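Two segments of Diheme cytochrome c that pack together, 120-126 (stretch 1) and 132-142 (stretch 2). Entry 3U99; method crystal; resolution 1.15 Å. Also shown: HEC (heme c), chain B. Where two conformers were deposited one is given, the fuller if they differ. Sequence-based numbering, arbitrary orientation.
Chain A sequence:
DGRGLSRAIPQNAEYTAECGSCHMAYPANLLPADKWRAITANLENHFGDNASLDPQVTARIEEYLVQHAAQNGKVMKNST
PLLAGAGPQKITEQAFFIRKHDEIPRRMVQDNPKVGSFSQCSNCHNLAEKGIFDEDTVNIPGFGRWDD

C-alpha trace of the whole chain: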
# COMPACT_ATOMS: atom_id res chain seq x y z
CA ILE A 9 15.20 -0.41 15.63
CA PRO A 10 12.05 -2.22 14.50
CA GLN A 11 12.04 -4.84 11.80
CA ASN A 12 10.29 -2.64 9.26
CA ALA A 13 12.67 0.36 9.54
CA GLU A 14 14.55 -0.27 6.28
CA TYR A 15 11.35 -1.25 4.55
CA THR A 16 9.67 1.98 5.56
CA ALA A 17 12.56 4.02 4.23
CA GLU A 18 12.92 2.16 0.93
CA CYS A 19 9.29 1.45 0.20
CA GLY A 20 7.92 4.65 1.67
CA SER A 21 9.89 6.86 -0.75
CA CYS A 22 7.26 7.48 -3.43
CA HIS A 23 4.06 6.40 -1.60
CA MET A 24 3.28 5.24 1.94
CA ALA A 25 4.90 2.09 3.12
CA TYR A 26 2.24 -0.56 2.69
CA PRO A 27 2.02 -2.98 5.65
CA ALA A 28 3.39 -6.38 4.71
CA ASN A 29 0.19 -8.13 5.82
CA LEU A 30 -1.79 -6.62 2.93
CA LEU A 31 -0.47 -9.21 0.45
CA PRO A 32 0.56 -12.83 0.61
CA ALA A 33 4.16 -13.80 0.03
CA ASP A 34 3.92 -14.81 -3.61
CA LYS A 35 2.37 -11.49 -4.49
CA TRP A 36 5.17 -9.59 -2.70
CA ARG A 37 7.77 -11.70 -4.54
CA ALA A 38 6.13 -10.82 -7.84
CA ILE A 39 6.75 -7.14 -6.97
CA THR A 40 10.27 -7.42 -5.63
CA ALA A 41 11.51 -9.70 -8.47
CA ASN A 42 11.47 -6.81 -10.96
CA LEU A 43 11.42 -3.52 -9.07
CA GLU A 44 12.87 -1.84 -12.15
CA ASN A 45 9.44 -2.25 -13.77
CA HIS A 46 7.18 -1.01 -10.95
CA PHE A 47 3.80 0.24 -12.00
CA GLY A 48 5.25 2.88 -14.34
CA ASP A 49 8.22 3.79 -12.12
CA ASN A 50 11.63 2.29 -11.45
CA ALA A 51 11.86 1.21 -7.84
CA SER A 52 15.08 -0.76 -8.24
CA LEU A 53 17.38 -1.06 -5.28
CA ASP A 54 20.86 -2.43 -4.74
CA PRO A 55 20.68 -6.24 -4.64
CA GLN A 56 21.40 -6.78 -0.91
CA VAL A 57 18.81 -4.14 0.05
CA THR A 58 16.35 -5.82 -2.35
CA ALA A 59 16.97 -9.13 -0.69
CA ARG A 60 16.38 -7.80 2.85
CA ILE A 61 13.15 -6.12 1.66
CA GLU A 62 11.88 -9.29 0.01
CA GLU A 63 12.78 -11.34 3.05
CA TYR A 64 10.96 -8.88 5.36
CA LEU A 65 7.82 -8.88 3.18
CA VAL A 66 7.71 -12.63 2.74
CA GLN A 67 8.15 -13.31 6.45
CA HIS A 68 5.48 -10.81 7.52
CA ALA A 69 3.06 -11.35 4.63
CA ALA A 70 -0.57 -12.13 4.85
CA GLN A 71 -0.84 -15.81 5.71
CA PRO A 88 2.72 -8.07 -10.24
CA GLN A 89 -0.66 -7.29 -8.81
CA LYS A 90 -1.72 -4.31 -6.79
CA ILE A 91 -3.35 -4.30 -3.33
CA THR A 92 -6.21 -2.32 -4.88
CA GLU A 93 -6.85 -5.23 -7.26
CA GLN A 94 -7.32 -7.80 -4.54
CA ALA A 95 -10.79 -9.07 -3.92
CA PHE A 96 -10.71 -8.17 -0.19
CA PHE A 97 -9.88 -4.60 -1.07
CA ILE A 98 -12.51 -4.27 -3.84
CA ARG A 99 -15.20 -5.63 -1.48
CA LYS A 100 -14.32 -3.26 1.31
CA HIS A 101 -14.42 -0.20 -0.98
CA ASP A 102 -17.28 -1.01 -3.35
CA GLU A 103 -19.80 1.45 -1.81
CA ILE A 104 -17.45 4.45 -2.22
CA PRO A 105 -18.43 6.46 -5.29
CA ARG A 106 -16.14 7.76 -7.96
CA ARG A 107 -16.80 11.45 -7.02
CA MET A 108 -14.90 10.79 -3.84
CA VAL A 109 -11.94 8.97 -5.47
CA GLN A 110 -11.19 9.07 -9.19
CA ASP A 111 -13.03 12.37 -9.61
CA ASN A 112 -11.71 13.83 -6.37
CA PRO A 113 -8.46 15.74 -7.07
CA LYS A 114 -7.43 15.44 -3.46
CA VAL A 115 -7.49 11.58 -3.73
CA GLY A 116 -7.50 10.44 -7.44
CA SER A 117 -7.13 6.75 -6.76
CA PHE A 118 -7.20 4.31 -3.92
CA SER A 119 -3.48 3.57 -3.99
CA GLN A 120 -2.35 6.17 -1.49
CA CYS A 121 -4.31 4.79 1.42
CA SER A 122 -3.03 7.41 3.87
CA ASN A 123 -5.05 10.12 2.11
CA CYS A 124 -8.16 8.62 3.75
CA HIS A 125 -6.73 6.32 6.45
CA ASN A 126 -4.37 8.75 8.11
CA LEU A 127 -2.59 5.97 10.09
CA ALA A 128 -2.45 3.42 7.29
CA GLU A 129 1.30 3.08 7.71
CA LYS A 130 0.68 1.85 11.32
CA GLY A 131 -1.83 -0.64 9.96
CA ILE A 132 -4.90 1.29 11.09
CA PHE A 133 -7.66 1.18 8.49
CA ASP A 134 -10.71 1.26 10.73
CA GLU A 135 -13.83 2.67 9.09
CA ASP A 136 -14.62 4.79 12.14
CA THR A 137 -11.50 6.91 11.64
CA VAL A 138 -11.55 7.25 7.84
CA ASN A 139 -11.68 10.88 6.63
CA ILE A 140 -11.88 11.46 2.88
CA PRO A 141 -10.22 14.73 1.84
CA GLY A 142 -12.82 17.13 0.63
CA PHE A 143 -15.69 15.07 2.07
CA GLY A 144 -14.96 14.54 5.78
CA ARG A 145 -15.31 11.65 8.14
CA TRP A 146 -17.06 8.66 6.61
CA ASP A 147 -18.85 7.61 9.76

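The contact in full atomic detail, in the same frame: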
# COMPACT_ATOMS: atom_id res chain seq x y z
N GLN A 120 -3.02 5.57 -2.66
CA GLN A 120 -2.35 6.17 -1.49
C GLN A 120 -3.34 6.11 -0.34
O GLN A 120 -4.14 7.01 -0.08
CB GLN A 120 -1.83 7.58 -1.74
CG GLN A 120 -1.16 8.24 -0.51
CD GLN A 120 0.32 7.91 -0.40
OE1 GLN A 120 0.74 6.80 -0.64
NE2 GLN A 120 1.15 8.85 0.00
N CYS A 121 -3.31 5.00 0.39
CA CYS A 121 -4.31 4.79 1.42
C CYS A 121 -4.32 5.89 2.47
O CYS A 121 -5.39 6.12 3.05
CB CYS A 121 -4.02 3.49 2.17
SG CYS A 121 -3.38 2.08 1.20
N SER A 122 -3.18 6.46 2.79
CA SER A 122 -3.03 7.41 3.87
C SER A 122 -3.76 8.71 3.57
O SER A 122 -3.93 9.53 4.49
CB SER A 122 -1.56 7.69 4.10
OG SER A 122 -0.93 8.08 2.92
N ASN A 123 -4.24 8.91 2.34
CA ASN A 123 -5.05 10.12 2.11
C ASN A 123 -6.35 10.01 2.87
O ASN A 123 -6.87 11.05 3.25
CB ASN A 123 -5.31 10.27 0.62
CG ASN A 123 -4.14 10.78 -0.17
OD1 ASN A 123 -3.19 11.35 0.34
ND2 ASN A 123 -4.21 10.51 -1.48
N CYS A 124 -6.88 8.85 3.11
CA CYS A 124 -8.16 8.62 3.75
C CYS A 124 -8.00 7.97 5.13
O CYS A 124 -8.77 8.23 6.05
CB CYS A 124 -9.05 7.73 2.89
SG CYS A 124 -9.39 8.41 1.25
N HIS A 125 -7.05 7.06 5.24
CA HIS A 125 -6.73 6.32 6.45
C HIS A 125 -5.45 6.92 6.95
O HIS A 125 -4.34 6.52 6.56
CB HIS A 125 -6.56 4.85 6.15
CG HIS A 125 -7.68 4.10 5.54
ND1 HIS A 125 -8.72 3.60 6.30
CD2 HIS A 125 -7.91 3.68 4.28
CE1 HIS A 125 -9.52 2.93 5.49
NE2 HIS A 125 -9.07 2.94 4.24
N ASN A 126 -5.58 7.96 7.78
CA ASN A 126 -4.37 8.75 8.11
C ASN A 126 -3.21 7.90 8.71
O ASN A 126 -2.08 8.22 8.50
CB ASN A 126 -4.78 10.05 8.77
CG ASN A 126 -5.52 10.94 7.90
OD1 ASN A 126 -6.49 11.53 8.38
ND2 ASN A 126 -5.10 11.19 6.60
N ILE A 132 -3.57 0.96 10.61
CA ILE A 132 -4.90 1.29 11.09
C ILE A 132 -5.76 1.75 9.91
O ILE A 132 -5.53 2.81 9.32
CB ILE A 132 -4.80 2.37 12.18
CG1 ILE A 132 -4.05 1.87 13.40
CG2 ILE A 132 -6.18 2.82 12.60
CD1 ILE A 132 -3.74 2.95 14.45
N PHE A 133 -6.73 0.89 9.59
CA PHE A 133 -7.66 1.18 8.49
C PHE A 133 -9.09 1.28 8.94
O PHE A 133 -9.99 1.37 8.10
CB PHE A 133 -7.53 0.08 7.40
CG PHE A 133 -6.16 0.01 6.77
CD1 PHE A 133 -5.83 0.87 5.73
CD2 PHE A 133 -5.18 -0.85 7.18
CE1 PHE A 133 -4.56 0.84 5.15
CE2 PHE A 133 -3.93 -0.87 6.60
CZ PHE A 133 -3.59 -0.03 5.58
N ASP A 134 -9.35 1.31 10.20
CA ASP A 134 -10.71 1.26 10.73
C ASP A 134 -11.64 2.30 10.11
O ASP A 134 -11.34 3.48 10.03
CB ASP A 134 -10.66 1.44 12.23
CG ASP A 134 -9.87 0.31 12.93
OD1 ASP A 134 -10.43 -0.49 13.71
OD2 ASP A 134 -8.63 0.28 12.74
N GLU A 135 -12.81 1.83 9.71
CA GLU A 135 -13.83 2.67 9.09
C GLU A 135 -14.18 3.85 9.95
O GLU A 135 -14.48 4.94 9.42
CB GLU A 135 -15.11 1.90 8.74
CG GLU A 135 -15.57 1.08 9.92
CD GLU A 135 -16.99 1.35 10.31
OE1 GLU A 135 -17.75 0.82 9.44
OE2 GLU A 135 -17.28 1.98 11.35
N ASP A 136 -14.15 3.72 11.28
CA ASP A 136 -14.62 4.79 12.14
C ASP A 136 -13.61 5.92 12.21
O ASP A 136 -13.95 6.94 12.81
CB ASP A 136 -14.96 4.23 13.53
CG ASP A 136 -13.87 3.45 14.22
OD1 ASP A 136 -13.65 2.28 13.82
OD2 ASP A 136 -13.24 3.98 15.17
N THR A 137 -12.40 5.79 11.67
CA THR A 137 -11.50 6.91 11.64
C THR A 137 -11.16 7.40 10.24
O THR A 137 -10.40 8.36 10.07
CB THR A 137 -10.18 6.65 12.37
OG1 THR A 137 -9.52 5.54 11.75
CG2 THR A 137 -10.40 6.32 13.85
N VAL A 138 -11.75 6.80 9.21
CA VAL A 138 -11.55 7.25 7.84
C VAL A 138 -12.07 8.67 7.65
O VAL A 138 -13.13 8.99 8.15
CB VAL A 138 -12.38 6.40 6.82
CG1 VAL A 138 -12.47 7.02 5.42
CG2 VAL A 138 -11.71 5.08 6.77
N ASN A 139 -11.31 9.49 6.97
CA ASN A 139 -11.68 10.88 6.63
C ASN A 139 -11.19 11.11 5.22
O ASN A 139 -9.97 11.18 5.02
CB ASN A 139 -11.07 11.86 7.67
CG ASN A 139 -11.55 13.29 7.53
OD1 ASN A 139 -11.63 14.11 8.51
ND2 ASN A 139 -11.81 13.71 6.35
N ILE A 140 -12.15 11.29 4.31
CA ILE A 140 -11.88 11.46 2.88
C ILE A 140 -11.67 12.93 2.56
O ILE A 140 -12.55 13.74 2.81
CB ILE A 140 -13.02 10.89 2.05
CG1 ILE A 140 -13.20 9.41 2.36
CG2 ILE A 140 -12.75 11.19 0.59
CD1 ILE A 140 -14.15 8.74 1.40
N PRO A 141 -10.49 13.31 2.09
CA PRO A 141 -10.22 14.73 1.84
C PRO A 141 -11.26 15.28 0.88
O PRO A 141 -11.57 14.73 -0.14
CB PRO A 141 -8.85 14.74 1.18
CG PRO A 141 -8.21 13.45 1.55
CD PRO A 141 -9.32 12.47 1.83
N GLY A 142 -11.79 16.44 1.30
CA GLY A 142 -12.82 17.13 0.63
C GLY A 142 -14.21 16.71 0.98
O GLY A 142 -15.13 17.43 0.58
FE HEC B . -9.91 1.95 2.69
CHA HEC B . -12.43 0.73 4.60
CHB HEC B . -7.97 -0.68 3.54
CHC HEC B . -7.50 3.10 0.51
CHD HEC B . -11.75 4.74 2.12
NA HEC B . -10.12 0.37 3.89
C1A HEC B . -11.22 -0.00 4.60
C2A HEC B . -10.99 -1.19 5.36
C3A HEC B . -9.74 -1.58 5.07
C4A HEC B . -9.19 -0.62 4.12
CMA HEC B . -8.96 -2.78 5.61
CAA HEC B . -11.94 -1.83 6.34
CBA HEC B . -11.98 -0.97 7.59
CGA HEC B . -12.93 -1.41 8.69
O1A HEC B . -13.32 -2.62 8.63
O2A HEC B . -13.20 -0.76 9.70
NB HEC B . -8.08 1.30 2.14
C1B HEC B . -7.44 0.14 2.60
C2B HEC B . -6.18 0.08 1.96
C3B HEC B . -6.09 1.10 1.11
C4B HEC B . -7.25 1.90 1.23
CMB HEC B . -5.18 -1.06 2.29
CAB HEC B . -4.91 1.55 0.21
CBB HEC B . -4.36 0.36 -0.70
NC HEC B . -9.68 3.58 1.52
C1C HEC B . -8.64 3.86 0.73
C2C HEC B . -8.73 5.15 0.15
C3C HEC B . -9.93 5.63 0.64
C4C HEC B . -10.50 4.67 1.50
CMC HEC B . -7.70 5.85 -0.70
CAC HEC B . -10.51 7.01 0.43
CBC HEC B . -10.90 7.35 -1.01
ND HEC B . -11.75 2.59 3.22
C1D HEC B . -12.29 3.78 2.87
C2D HEC B . -13.63 3.86 3.38
C3D HEC B . -13.90 2.69 4.02
C4D HEC B . -12.64 1.92 3.93
CMD HEC B . -14.57 5.03 3.18
CAD HEC B . -15.20 2.32 4.71
CBD HEC B . -16.18 1.83 3.60
CGD HEC B . -17.64 1.74 4.04
O1D HEC B . -17.54 1.11 5.26
O2D HEC B . -18.46 1.41 3.06
O HOH W 1 -7.86 8.98 9.03
O HOH W 2 -8.84 4.57 8.95

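The contact is organised by three residues, His125, Cys124 and Phe133, and two of them are already committed to the heme. Cys121 SG and Cys124 SG are bonded to HEC CAB (1.9 Å) and HEC CAC (2.0 Å), and His125 NE2 binds HEC FE at 2.0 Å. Stretch 2 packs against these heme-linked residues.

His125 covers the most surface. Its CA-to-CB bond runs sideways, yet the end of the side chain comes nearer to stretch 2. Phe133 sends its edge toward the imidazole face, with centroids 5.2 Å apart and planes at 74°, and Phe133 CB lies over the same ring, 4.2 Å from the centroid. Val138 CG2 packs close by, 3.3 Å from His125 CE1. The remaining nitrogen, His125 ND1, is not left bare: it donates to water 2 at 2.8 Å, and that water donates in turn to Asp134 O at 2.9 Å. A single water thus links the metal ligand to the loop backbone.

Cys124 is the backbone anchor. Asn139 N donates to Cys124 O at 3.0 Å with an almost straight angle of 172°, the one direct hydrogen bond between the stretches. Around it sit two CA-H...O contacts, Val138 CA to Cys124 O and Cys124 CA to Asn139 O, both 3.4 Å. The thioether sulfur serves the packing too: Cys124 SG lies 4.1 Å from both Ile140 CG1 and Pro141 CD.

Phe133 extends the apolar surface toward the other thioether, placing CE1 at its ring edge 4.0 Å from Cys121 CB. The rule to read here is economy: the heme-linked residues supply most of stretch 1's share of the contact, and one nearly straight backbone bond joins Cys124 to Asn139, where the two backbones run close.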